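Local coordinates for D-glycero-D-manno-heptose 1-phosphate kinase (Bacteroides thetaiotaomicron, PDB 3K85), which probably transfers a phosphate group from ATP to a sugar 1-phosphate, D-glycero-D-manno-heptose 1-phosphate, as a member of the GHMP kinase family, at residues I55-Y66 / G76-V84; L67-D75 / Y85-P96. All blocks are in the same frame, centred on the assembly; numbering follows the deposited sequence.

Interaction 1: I55-Y66 / G76-V84; sequences INAYDAQCCKSY and GEASLIKGV
Ile55 and Ile81 lie side by side, running opposite ways, between strand 52-57 and helix 79-91. The CG2 branch of Ile55 meets Ile81 CD1 at 3.8 Å. It also rests on the methyl of Ala78. A chi1 of -68° sets Ile55 CG1 beside the backbone N and leaves CG2 anti to it, facing the helix. Ala57 CB touches Ile81 CD1 from the same strand at 4.0 Å. Cys62 SG reaches over from the neighbouring strand to Ala78 CB at 4.2 Å. The two strands form a beta hairpin with a G1 beta bulge, with Gln61 and Cys62 set opposite Ala57. The hairpin meets the helix at its first turn, where Ala78 is the N-cap residue. Strand 99-105 and helix 115-131 add Thr103 and Ile123 around Ile81. One water bridges the turn to the helix start, donating to Ala60 O and accepting from Ala78 N, 2.7 Å from each atom. Polar pairs lie beside this apolar patch. The exposed Lys64 lies across Glu77, and Lys64 NZ forms a salt bridge with Glu77 OE1 at 3.4 Å. Lys82 comes in nearly perpendicular to the Tyr66 side chain. Its extended chain carries NZ to the phenol oxygen, and Lys82 NZ donates to Tyr66 OH at 3.1 Å. Asp75 is a second partner of Lys82. A phenylalanine in place of Tyr66 would probably leave the lysine ammonium without its phenol acceptor, Asp75 remaining as a charged partner.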
# COMPACT_ATOMS: atom_id res chain seq x y z
N ILE A 55 37.16 -3.71 11.41
CA ILE A 55 35.93 -4.46 11.26
C ILE A 55 35.58 -5.33 12.48
O ILE A 55 36.35 -6.20 12.88
CB ILE A 55 36.01 -5.36 10.01
CG1 ILE A 55 36.03 -4.47 8.76
CG2 ILE A 55 34.86 -6.35 10.00
CD1 ILE A 55 36.28 -5.23 7.48
N ASN A 56 34.42 -5.07 13.07
CA ASN A 56 33.96 -5.85 14.22
C ASN A 56 32.56 -6.37 13.88
O ASN A 56 31.56 -5.77 14.26
CB ASN A 56 33.95 -4.97 15.48
CG ASN A 56 33.49 -5.73 16.71
OD1 ASN A 56 33.50 -6.95 16.73
ND2 ASN A 56 33.10 -5.00 17.75
N ALA A 57 32.52 -7.48 13.15
CA ALA A 57 31.27 -8.08 12.71
C ALA A 57 30.88 -9.36 13.46
O ALA A 57 31.34 -10.45 13.13
CB ALA A 57 31.34 -8.36 11.22
N TYR A 58 30.01 -9.22 14.45
CA TYR A 58 29.56 -10.36 15.23
C TYR A 58 28.84 -11.39 14.36
O TYR A 58 28.77 -12.57 14.72
CB TYR A 58 28.65 -9.86 16.36
CG TYR A 58 29.36 -8.93 17.32
CD1 TYR A 58 29.93 -9.41 18.50
CD2 TYR A 58 29.54 -7.59 17.01
CE1 TYR A 58 30.66 -8.56 19.35
CE2 TYR A 58 30.26 -6.74 17.83
CZ TYR A 58 30.83 -7.23 19.00
OH TYR A 58 31.57 -6.39 19.80
N ASP A 59 28.30 -10.95 13.23
CA ASP A 59 27.56 -11.84 12.34
C ASP A 59 28.48 -12.66 11.45
O ASP A 59 28.23 -13.83 11.20
CB ASP A 59 26.59 -11.03 11.46
CG ASP A 59 27.27 -9.93 10.69
OD1 ASP A 59 27.95 -9.12 11.34
OD2 ASP A 59 27.15 -9.89 9.44
N ALA A 60 29.55 -12.04 10.96
CA ALA A 60 30.51 -12.74 10.12
C ALA A 60 31.58 -13.35 11.02
O ALA A 60 32.52 -13.99 10.54
CB ALA A 60 31.14 -11.78 9.13
N GLN A 61 31.42 -13.16 12.32
CA GLN A 61 32.35 -13.68 13.31
C GLN A 61 33.78 -13.27 12.98
O GLN A 61 34.69 -14.11 12.96
CB GLN A 61 32.23 -15.21 13.39
CG GLN A 61 30.97 -15.69 14.11
CD GLN A 61 30.62 -17.13 13.77
OE1 GLN A 61 29.78 -17.74 14.42
NE2 GLN A 61 31.27 -17.67 12.75
N CYS A 62 33.97 -11.99 12.72
CA CYS A 62 35.28 -11.46 12.37
C CYS A 62 35.59 -10.18 13.12
O CYS A 62 34.72 -9.34 13.31
CB CYS A 62 35.35 -11.18 10.87
SG CYS A 62 36.78 -10.16 10.39
N CYS A 63 36.85 -10.04 13.51
CA CYS A 63 37.29 -8.85 14.22
C CYS A 63 38.74 -8.56 13.86
O CYS A 63 39.66 -8.92 14.60
CB CYS A 63 37.18 -9.04 15.73
SG CYS A 63 37.60 -7.55 16.63
N LYS A 64 38.94 -7.91 12.71
CA LYS A 64 40.27 -7.59 12.22
C LYS A 64 40.45 -6.15 11.78
O LYS A 64 39.50 -5.48 11.39
CB LYS A 64 40.63 -8.51 11.06
CG LYS A 64 40.80 -9.96 11.45
CD LYS A 64 41.12 -10.83 10.25
CE LYS A 64 41.52 -12.23 10.68
NZ LYS A 64 40.49 -12.88 11.54
N SER A 65 41.69 -5.70 11.83
CA SER A 65 42.05 -4.36 11.42
C SER A 65 42.80 -4.54 10.09
O SER A 65 43.49 -5.54 9.92
CB SER A 65 42.97 -3.73 12.47
OG SER A 65 43.22 -2.37 12.19
N TYR A 66 42.62 -3.61 9.16
CA TYR A 66 43.28 -3.68 7.85
C TYR A 66 43.80 -2.30 7.48
O TYR A 66 43.29 -1.28 7.95
CB TYR A 66 42.30 -4.12 6.76
CG TYR A 66 41.76 -5.52 6.92
CD1 TYR A 66 42.45 -6.62 6.41
CD2 TYR A 66 40.54 -5.74 7.55
CE1 TYR A 66 41.93 -7.91 6.52
CE2 TYR A 66 40.02 -7.02 7.67
CZ TYR A 66 40.71 -8.10 7.16
OH TYR A 66 40.18 -9.37 7.28
N GLY A 76 37.39 -14.13 2.79
CA GLY A 76 36.38 -15.11 3.13
C GLY A 76 35.94 -14.70 4.52
O GLY A 76 35.21 -15.41 5.22
N GLU A 77 36.40 -13.52 4.91
CA GLU A 77 36.09 -12.96 6.21
C GLU A 77 35.47 -11.57 6.02
O GLU A 77 36.06 -10.71 5.36
CB GLU A 77 37.36 -12.87 7.05
CG GLU A 77 38.11 -14.18 7.15
CD GLU A 77 39.18 -14.17 8.22
OE1 GLU A 77 40.01 -13.22 8.23
OE2 GLU A 77 39.21 -15.11 9.05
N ALA A 78 34.30 -11.37 6.62
CA ALA A 78 33.59 -10.10 6.50
C ALA A 78 33.42 -9.79 5.02
O ALA A 78 33.66 -8.68 4.58
CB ALA A 78 34.38 -9.00 7.19
N SER A 79 33.00 -10.80 4.26
CA SER A 79 32.80 -10.64 2.83
C SER A 79 31.76 -9.55 2.55
O SER A 79 32.01 -8.63 1.76
CB SER A 79 32.33 -11.96 2.22
OG SER A 79 33.33 -12.97 2.34
N LEU A 80 30.61 -9.65 3.22
CA LEU A 80 29.53 -8.69 3.06
C LEU A 80 29.99 -7.24 3.20
O LEU A 80 29.69 -6.40 2.36
CB LEU A 80 28.43 -8.99 4.06
CG LEU A 80 27.33 -9.96 3.61
CD1 LEU A 80 27.88 -11.01 2.69
CD2 LEU A 80 26.70 -10.58 4.83
N ILE A 81 30.73 -6.96 4.27
CA ILE A 81 31.24 -5.61 4.50
C ILE A 81 32.23 -5.23 3.41
O ILE A 81 32.19 -4.12 2.86
CB ILE A 81 31.96 -5.53 5.85
CG1 ILE A 81 30.93 -5.62 6.99
CG2 ILE A 81 32.77 -4.24 5.94
CD1 ILE A 81 31.56 -5.54 8.36
N LYS A 82 33.13 -6.15 3.10
CA LYS A 82 34.13 -5.91 2.06
C LYS A 82 33.45 -5.71 0.70
O LYS A 82 33.81 -4.80 -0.05
CB LYS A 82 35.12 -7.08 2.04
CG LYS A 82 35.96 -7.15 3.31
CD LYS A 82 36.80 -8.42 3.40
CE LYS A 82 37.65 -8.43 4.66
NZ LYS A 82 38.40 -9.70 4.80
N GLY A 83 32.47 -6.55 0.39
CA GLY A 83 31.76 -6.40 -0.87
C GLY A 83 31.12 -5.01 -1.00
O GLY A 83 31.29 -4.33 -2.02
N VAL A 84 30.40 -4.58 0.03
CA VAL A 84 29.75 -3.29 -0.01
C VAL A 84 30.78 -2.18 -0.11
O VAL A 84 30.68 -1.31 -0.97
CB VAL A 84 28.89 -3.05 1.24
CG1 VAL A 84 28.25 -1.67 1.18
CG2 VAL A 84 27.82 -4.13 1.34
O HOH W 1 33.66 -13.51 8.17

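Interaction 2: L67-D75 / Y85-P96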
# COMPACT_ATOMS: atom_id res chain seq x y z
N LEU A 67 44.83 -2.28 6.64
CA LEU A 67 45.40 -1.02 6.19
C LEU A 67 44.41 -0.40 5.21
O LEU A 67 43.95 -1.06 4.27
CB LEU A 67 46.75 -1.29 5.52
CG LEU A 67 47.44 -2.56 6.02
CD1 LEU A 67 48.74 -2.76 5.25
CD2 LEU A 67 47.71 -2.47 7.52
N SER A 68 44.07 0.87 5.44
CA SER A 68 43.11 1.58 4.59
C SER A 68 43.48 1.51 3.10
O SER A 68 44.49 2.05 2.68
CB SER A 68 43.03 3.05 5.04
OG SER A 68 42.04 3.76 4.34
N MSE A 69 42.64 0.82 2.33
CA MSE A 69 42.85 0.65 0.89
C MSE A 69 41.66 1.11 0.06
O MSE A 69 40.64 1.53 0.60
CB MSE A 69 43.09 -0.83 0.57
CG MSE A 69 44.20 -1.48 1.37
SE MSE A 69 44.44 -3.29 0.78
CE MSE A 69 43.93 -4.23 2.42
N SER A 70 41.78 1.05 -1.27
CA SER A 70 40.68 1.43 -2.15
C SER A 70 39.78 0.23 -2.32
O SER A 70 38.57 0.35 -2.50
CB SER A 70 41.20 1.88 -3.52
OG SER A 70 41.78 3.16 -3.46
N GLN A 71 40.38 -0.95 -2.28
CA GLN A 71 39.63 -2.19 -2.42
C GLN A 71 40.15 -3.14 -1.34
O GLN A 71 41.27 -2.98 -0.86
CB GLN A 71 39.86 -2.81 -3.80
CG GLN A 71 39.32 -2.02 -4.98
CD GLN A 71 37.81 -1.96 -5.02
OE1 GLN A 71 37.19 -1.15 -4.34
NE2 GLN A 71 37.21 -2.85 -5.80
N LEU A 72 39.33 -4.12 -0.96
CA LEU A 72 39.74 -5.09 0.05
C LEU A 72 39.55 -6.50 -0.49
O LEU A 72 38.49 -6.86 -0.99
CB LEU A 72 38.94 -4.93 1.35
CG LEU A 72 39.23 -3.70 2.21
CD1 LEU A 72 38.32 -3.73 3.44
CD2 LEU A 72 40.69 -3.69 2.64
N GLU A 73 40.60 -7.29 -0.37
CA GLU A 73 40.60 -8.66 -0.84
C GLU A 73 39.56 -9.53 -0.15
O GLU A 73 39.47 -9.57 1.07
CB GLU A 73 42.00 -9.26 -0.65
CG GLU A 73 42.52 -9.26 0.81
CD GLU A 73 42.55 -7.88 1.49
OE1 GLU A 73 43.20 -6.94 0.96
OE2 GLU A 73 41.91 -7.73 2.56
N ILE A 74 38.76 -10.24 -0.93
CA ILE A 74 37.75 -11.10 -0.34
C ILE A 74 38.42 -12.36 0.23
O ILE A 74 38.51 -13.39 -0.43
CB ILE A 74 36.66 -11.48 -1.39
CG1 ILE A 74 35.74 -10.28 -1.64
CG2 ILE A 74 35.79 -12.63 -0.89
CD1 ILE A 74 36.46 -9.03 -2.08
N ASP A 75 38.91 -12.25 1.47
CA ASP A 75 39.57 -13.37 2.15
C ASP A 75 38.61 -14.50 2.43
O ASP A 75 38.96 -15.67 2.33
CB ASP A 75 40.14 -12.93 3.50
CG ASP A 75 41.19 -11.86 3.38
OD1 ASP A 75 42.18 -12.07 2.64
OD2 ASP A 75 41.04 -10.80 4.03
N TYR A 85 31.76 -2.21 0.78
CA TYR A 85 32.80 -1.19 0.76
C TYR A 85 33.49 -1.09 -0.61
O TYR A 85 33.74 0.01 -1.10
CB TYR A 85 33.86 -1.49 1.82
CG TYR A 85 35.03 -0.55 1.76
CD1 TYR A 85 34.90 0.77 2.20
CD2 TYR A 85 36.24 -0.94 1.18
CE1 TYR A 85 35.95 1.67 2.07
CE2 TYR A 85 37.30 -0.04 1.05
CZ TYR A 85 37.14 1.26 1.49
OH TYR A 85 38.16 2.18 1.33
N ASN A 86 33.80 -2.23 -1.22
CA ASN A 86 34.47 -2.21 -2.52
C ASN A 86 33.58 -1.59 -3.60
O ASN A 86 33.99 -0.67 -4.33
CB ASN A 86 34.89 -3.63 -2.94
CG ASN A 86 36.04 -4.17 -2.08
OD1 ASN A 86 36.84 -3.41 -1.54
ND2 ASN A 86 36.11 -5.49 -1.97
N ARG A 87 32.35 -2.10 -3.68
CA ARG A 87 31.36 -1.65 -4.65
C ARG A 87 31.14 -0.14 -4.56
O ARG A 87 31.05 0.53 -5.59
CB ARG A 87 30.03 -2.36 -4.40
CG ARG A 87 29.07 -2.37 -5.59
CD ARG A 87 29.54 -3.34 -6.66
NE ARG A 87 28.44 -3.73 -7.54
CZ ARG A 87 27.85 -2.90 -8.38
NH1 ARG A 87 28.27 -1.64 -8.45
NH2 ARG A 87 26.82 -3.31 -9.12
N ILE A 88 31.05 0.40 -3.34
CA ILE A 88 30.84 1.83 -3.14
C ILE A 88 32.08 2.63 -3.54
O ILE A 88 31.97 3.73 -4.09
CB ILE A 88 30.46 2.20 -1.65
CG1 ILE A 88 29.11 1.59 -1.26
CG2 ILE A 88 30.37 3.71 -1.48
CD1 ILE A 88 27.97 2.03 -2.16
N ILE A 89 33.26 2.08 -3.26
CA ILE A 89 34.49 2.78 -3.63
C ILE A 89 34.58 2.87 -5.15
O ILE A 89 34.96 3.91 -5.69
CB ILE A 89 35.77 2.06 -3.10
CG1 ILE A 89 35.79 2.09 -1.57
CG2 ILE A 89 37.02 2.75 -3.65
CD1 ILE A 89 35.93 3.49 -0.98
N ARG A 90 34.20 1.78 -5.83
CA ARG A 90 34.23 1.74 -7.29
C ARG A 90 33.17 2.63 -7.94
O ARG A 90 33.49 3.55 -8.68
CB ARG A 90 34.04 0.32 -7.80
CG ARG A 90 35.18 -0.61 -7.49
CD ARG A 90 35.24 -1.70 -8.53
NE ARG A 90 34.05 -2.53 -8.53
CZ ARG A 90 33.77 -3.44 -7.61
NH1 ARG A 90 34.62 -3.63 -6.60
NH2 ARG A 90 32.66 -4.16 -7.69
N ASP A 91 31.91 2.32 -7.65
CA ASP A 91 30.79 3.07 -8.21
C ASP A 91 30.88 4.57 -8.07
O ASP A 91 30.43 5.31 -8.94
CB ASP A 91 29.48 2.58 -7.62
CG ASP A 91 29.00 1.30 -8.26
OD1 ASP A 91 29.71 0.80 -9.17
OD2 ASP A 91 27.93 0.79 -7.87
N TYR A 92 31.47 5.04 -6.98
CA TYR A 92 31.57 6.47 -6.78
C TYR A 92 33.00 7.01 -6.94
O TYR A 92 33.25 8.20 -6.71
CB TYR A 92 30.96 6.82 -5.41
CG TYR A 92 29.48 6.50 -5.39
CD1 TYR A 92 28.56 7.36 -6.00
CD2 TYR A 92 29.02 5.27 -4.92
CE1 TYR A 92 27.23 7.01 -6.14
CE2 TYR A 92 27.68 4.91 -5.05
CZ TYR A 92 26.79 5.78 -5.67
OH TYR A 92 25.48 5.42 -5.87
N ARG A 93 33.91 6.13 -7.36
CA ARG A 93 35.31 6.49 -7.60
C ARG A 93 35.87 7.29 -6.43
O ARG A 93 36.42 8.37 -6.63
CB ARG A 93 35.42 7.33 -8.87
CG ARG A 93 34.75 6.74 -10.10
CD ARG A 93 34.78 7.77 -11.24
NE ARG A 93 36.04 8.51 -11.25
CZ ARG A 93 36.40 9.41 -12.16
NH1 ARG A 93 35.58 9.71 -13.17
NH2 ARG A 93 37.58 10.03 -12.07
N LEU A 94 35.73 6.76 -5.23
CA LEU A 94 36.19 7.47 -4.03
C LEU A 94 37.59 7.10 -3.57
O LEU A 94 38.07 6.00 -3.83
CB LEU A 94 35.19 7.22 -2.90
CG LEU A 94 33.72 7.41 -3.28
CD1 LEU A 94 32.83 6.92 -2.15
CD2 LEU A 94 33.47 8.89 -3.59
N GLU A 95 38.23 8.03 -2.86
CA GLU A 95 39.57 7.82 -2.31
C GLU A 95 39.46 6.85 -1.14
O GLU A 95 38.40 6.73 -0.53
CB GLU A 95 40.15 9.14 -1.81
CG GLU A 95 40.33 10.19 -2.88
CD GLU A 95 40.86 11.51 -2.33
OE1 GLU A 95 42.00 11.54 -1.83
OE2 GLU A 95 40.12 12.52 -2.40
N PRO A 96 40.56 6.16 -0.81
CA PRO A 96 40.54 5.20 0.30
C PRO A 96 39.89 5.79 1.55
O PRO A 96 40.03 6.99 1.83
CB PRO A 96 42.03 4.90 0.50
CG PRO A 96 42.55 4.97 -0.89
CD PRO A 96 41.89 6.22 -1.43
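This is a mainly polar contact between a loop and a helix: residues 67-75, on the way from strand 62-67 to helix 79-91, lie along that helix and the turn after it. Asn86 carries much of it. Its amide pairs with both backbone polar groups of Leu72. Leu72 N donates to Asn86 OD1 at 2.7 Å, tilted 23° from the carbonyl plane. Asn86 ND2 donates to Leu72 O at 2.9 Å, on a lone pair in the carbonyl plane. Ile74 CD1 lies beside the same ND2. Three residues earlier in the loop, Tyr85 OH donates to Met69 O, a selenomethionine carbonyl, at 2.7 Å. Met69 O sits at the ring edge, near its plane, and the hydroxyl approaches almost straight on to the carbonyl (C=O...donor angle 168°). Tyr85 CG is anti to the backbone N (chi1 174°), which sends the ring to the loop. Leu72 CD1 packs on Tyr85 CD2 at 4.1 Å, and Ile89 CG1 lies over one ring face. A Schellman motif ends the helix, with Arg93 as its C-prime residue. The chain then brings Pro96 back against Ser70 and the carbonyl of Met69. Next to it, Lys97 bonds through N to Tyr85 OH and through O to Ser68 OG. Buried side chains thus satisfy loop backbone groups, which probably fixes the course of a segment with no regular secondary structure.

From the N terminus, the chain first runs through the hairpin 55-66, then the loop 67-75, then 76-84, which leads into the helix and forms its first turns, and last the rest of the helix with its exit, 85-96. Interaction 1 closes a loop from hairpin to helix start. Interaction 2 closes one from the connecting loop to the later helix turns and Pro96. The segments alternate, so the two contacts cross rather than nest. They share helix 79-91, and their centres lie about 14 Å apart. They meet directly where Lys82 NZ forms a salt bridge with Asp75 OD2 at 3.0 Å. Together they tie the edge hairpin and its following loop to one helix.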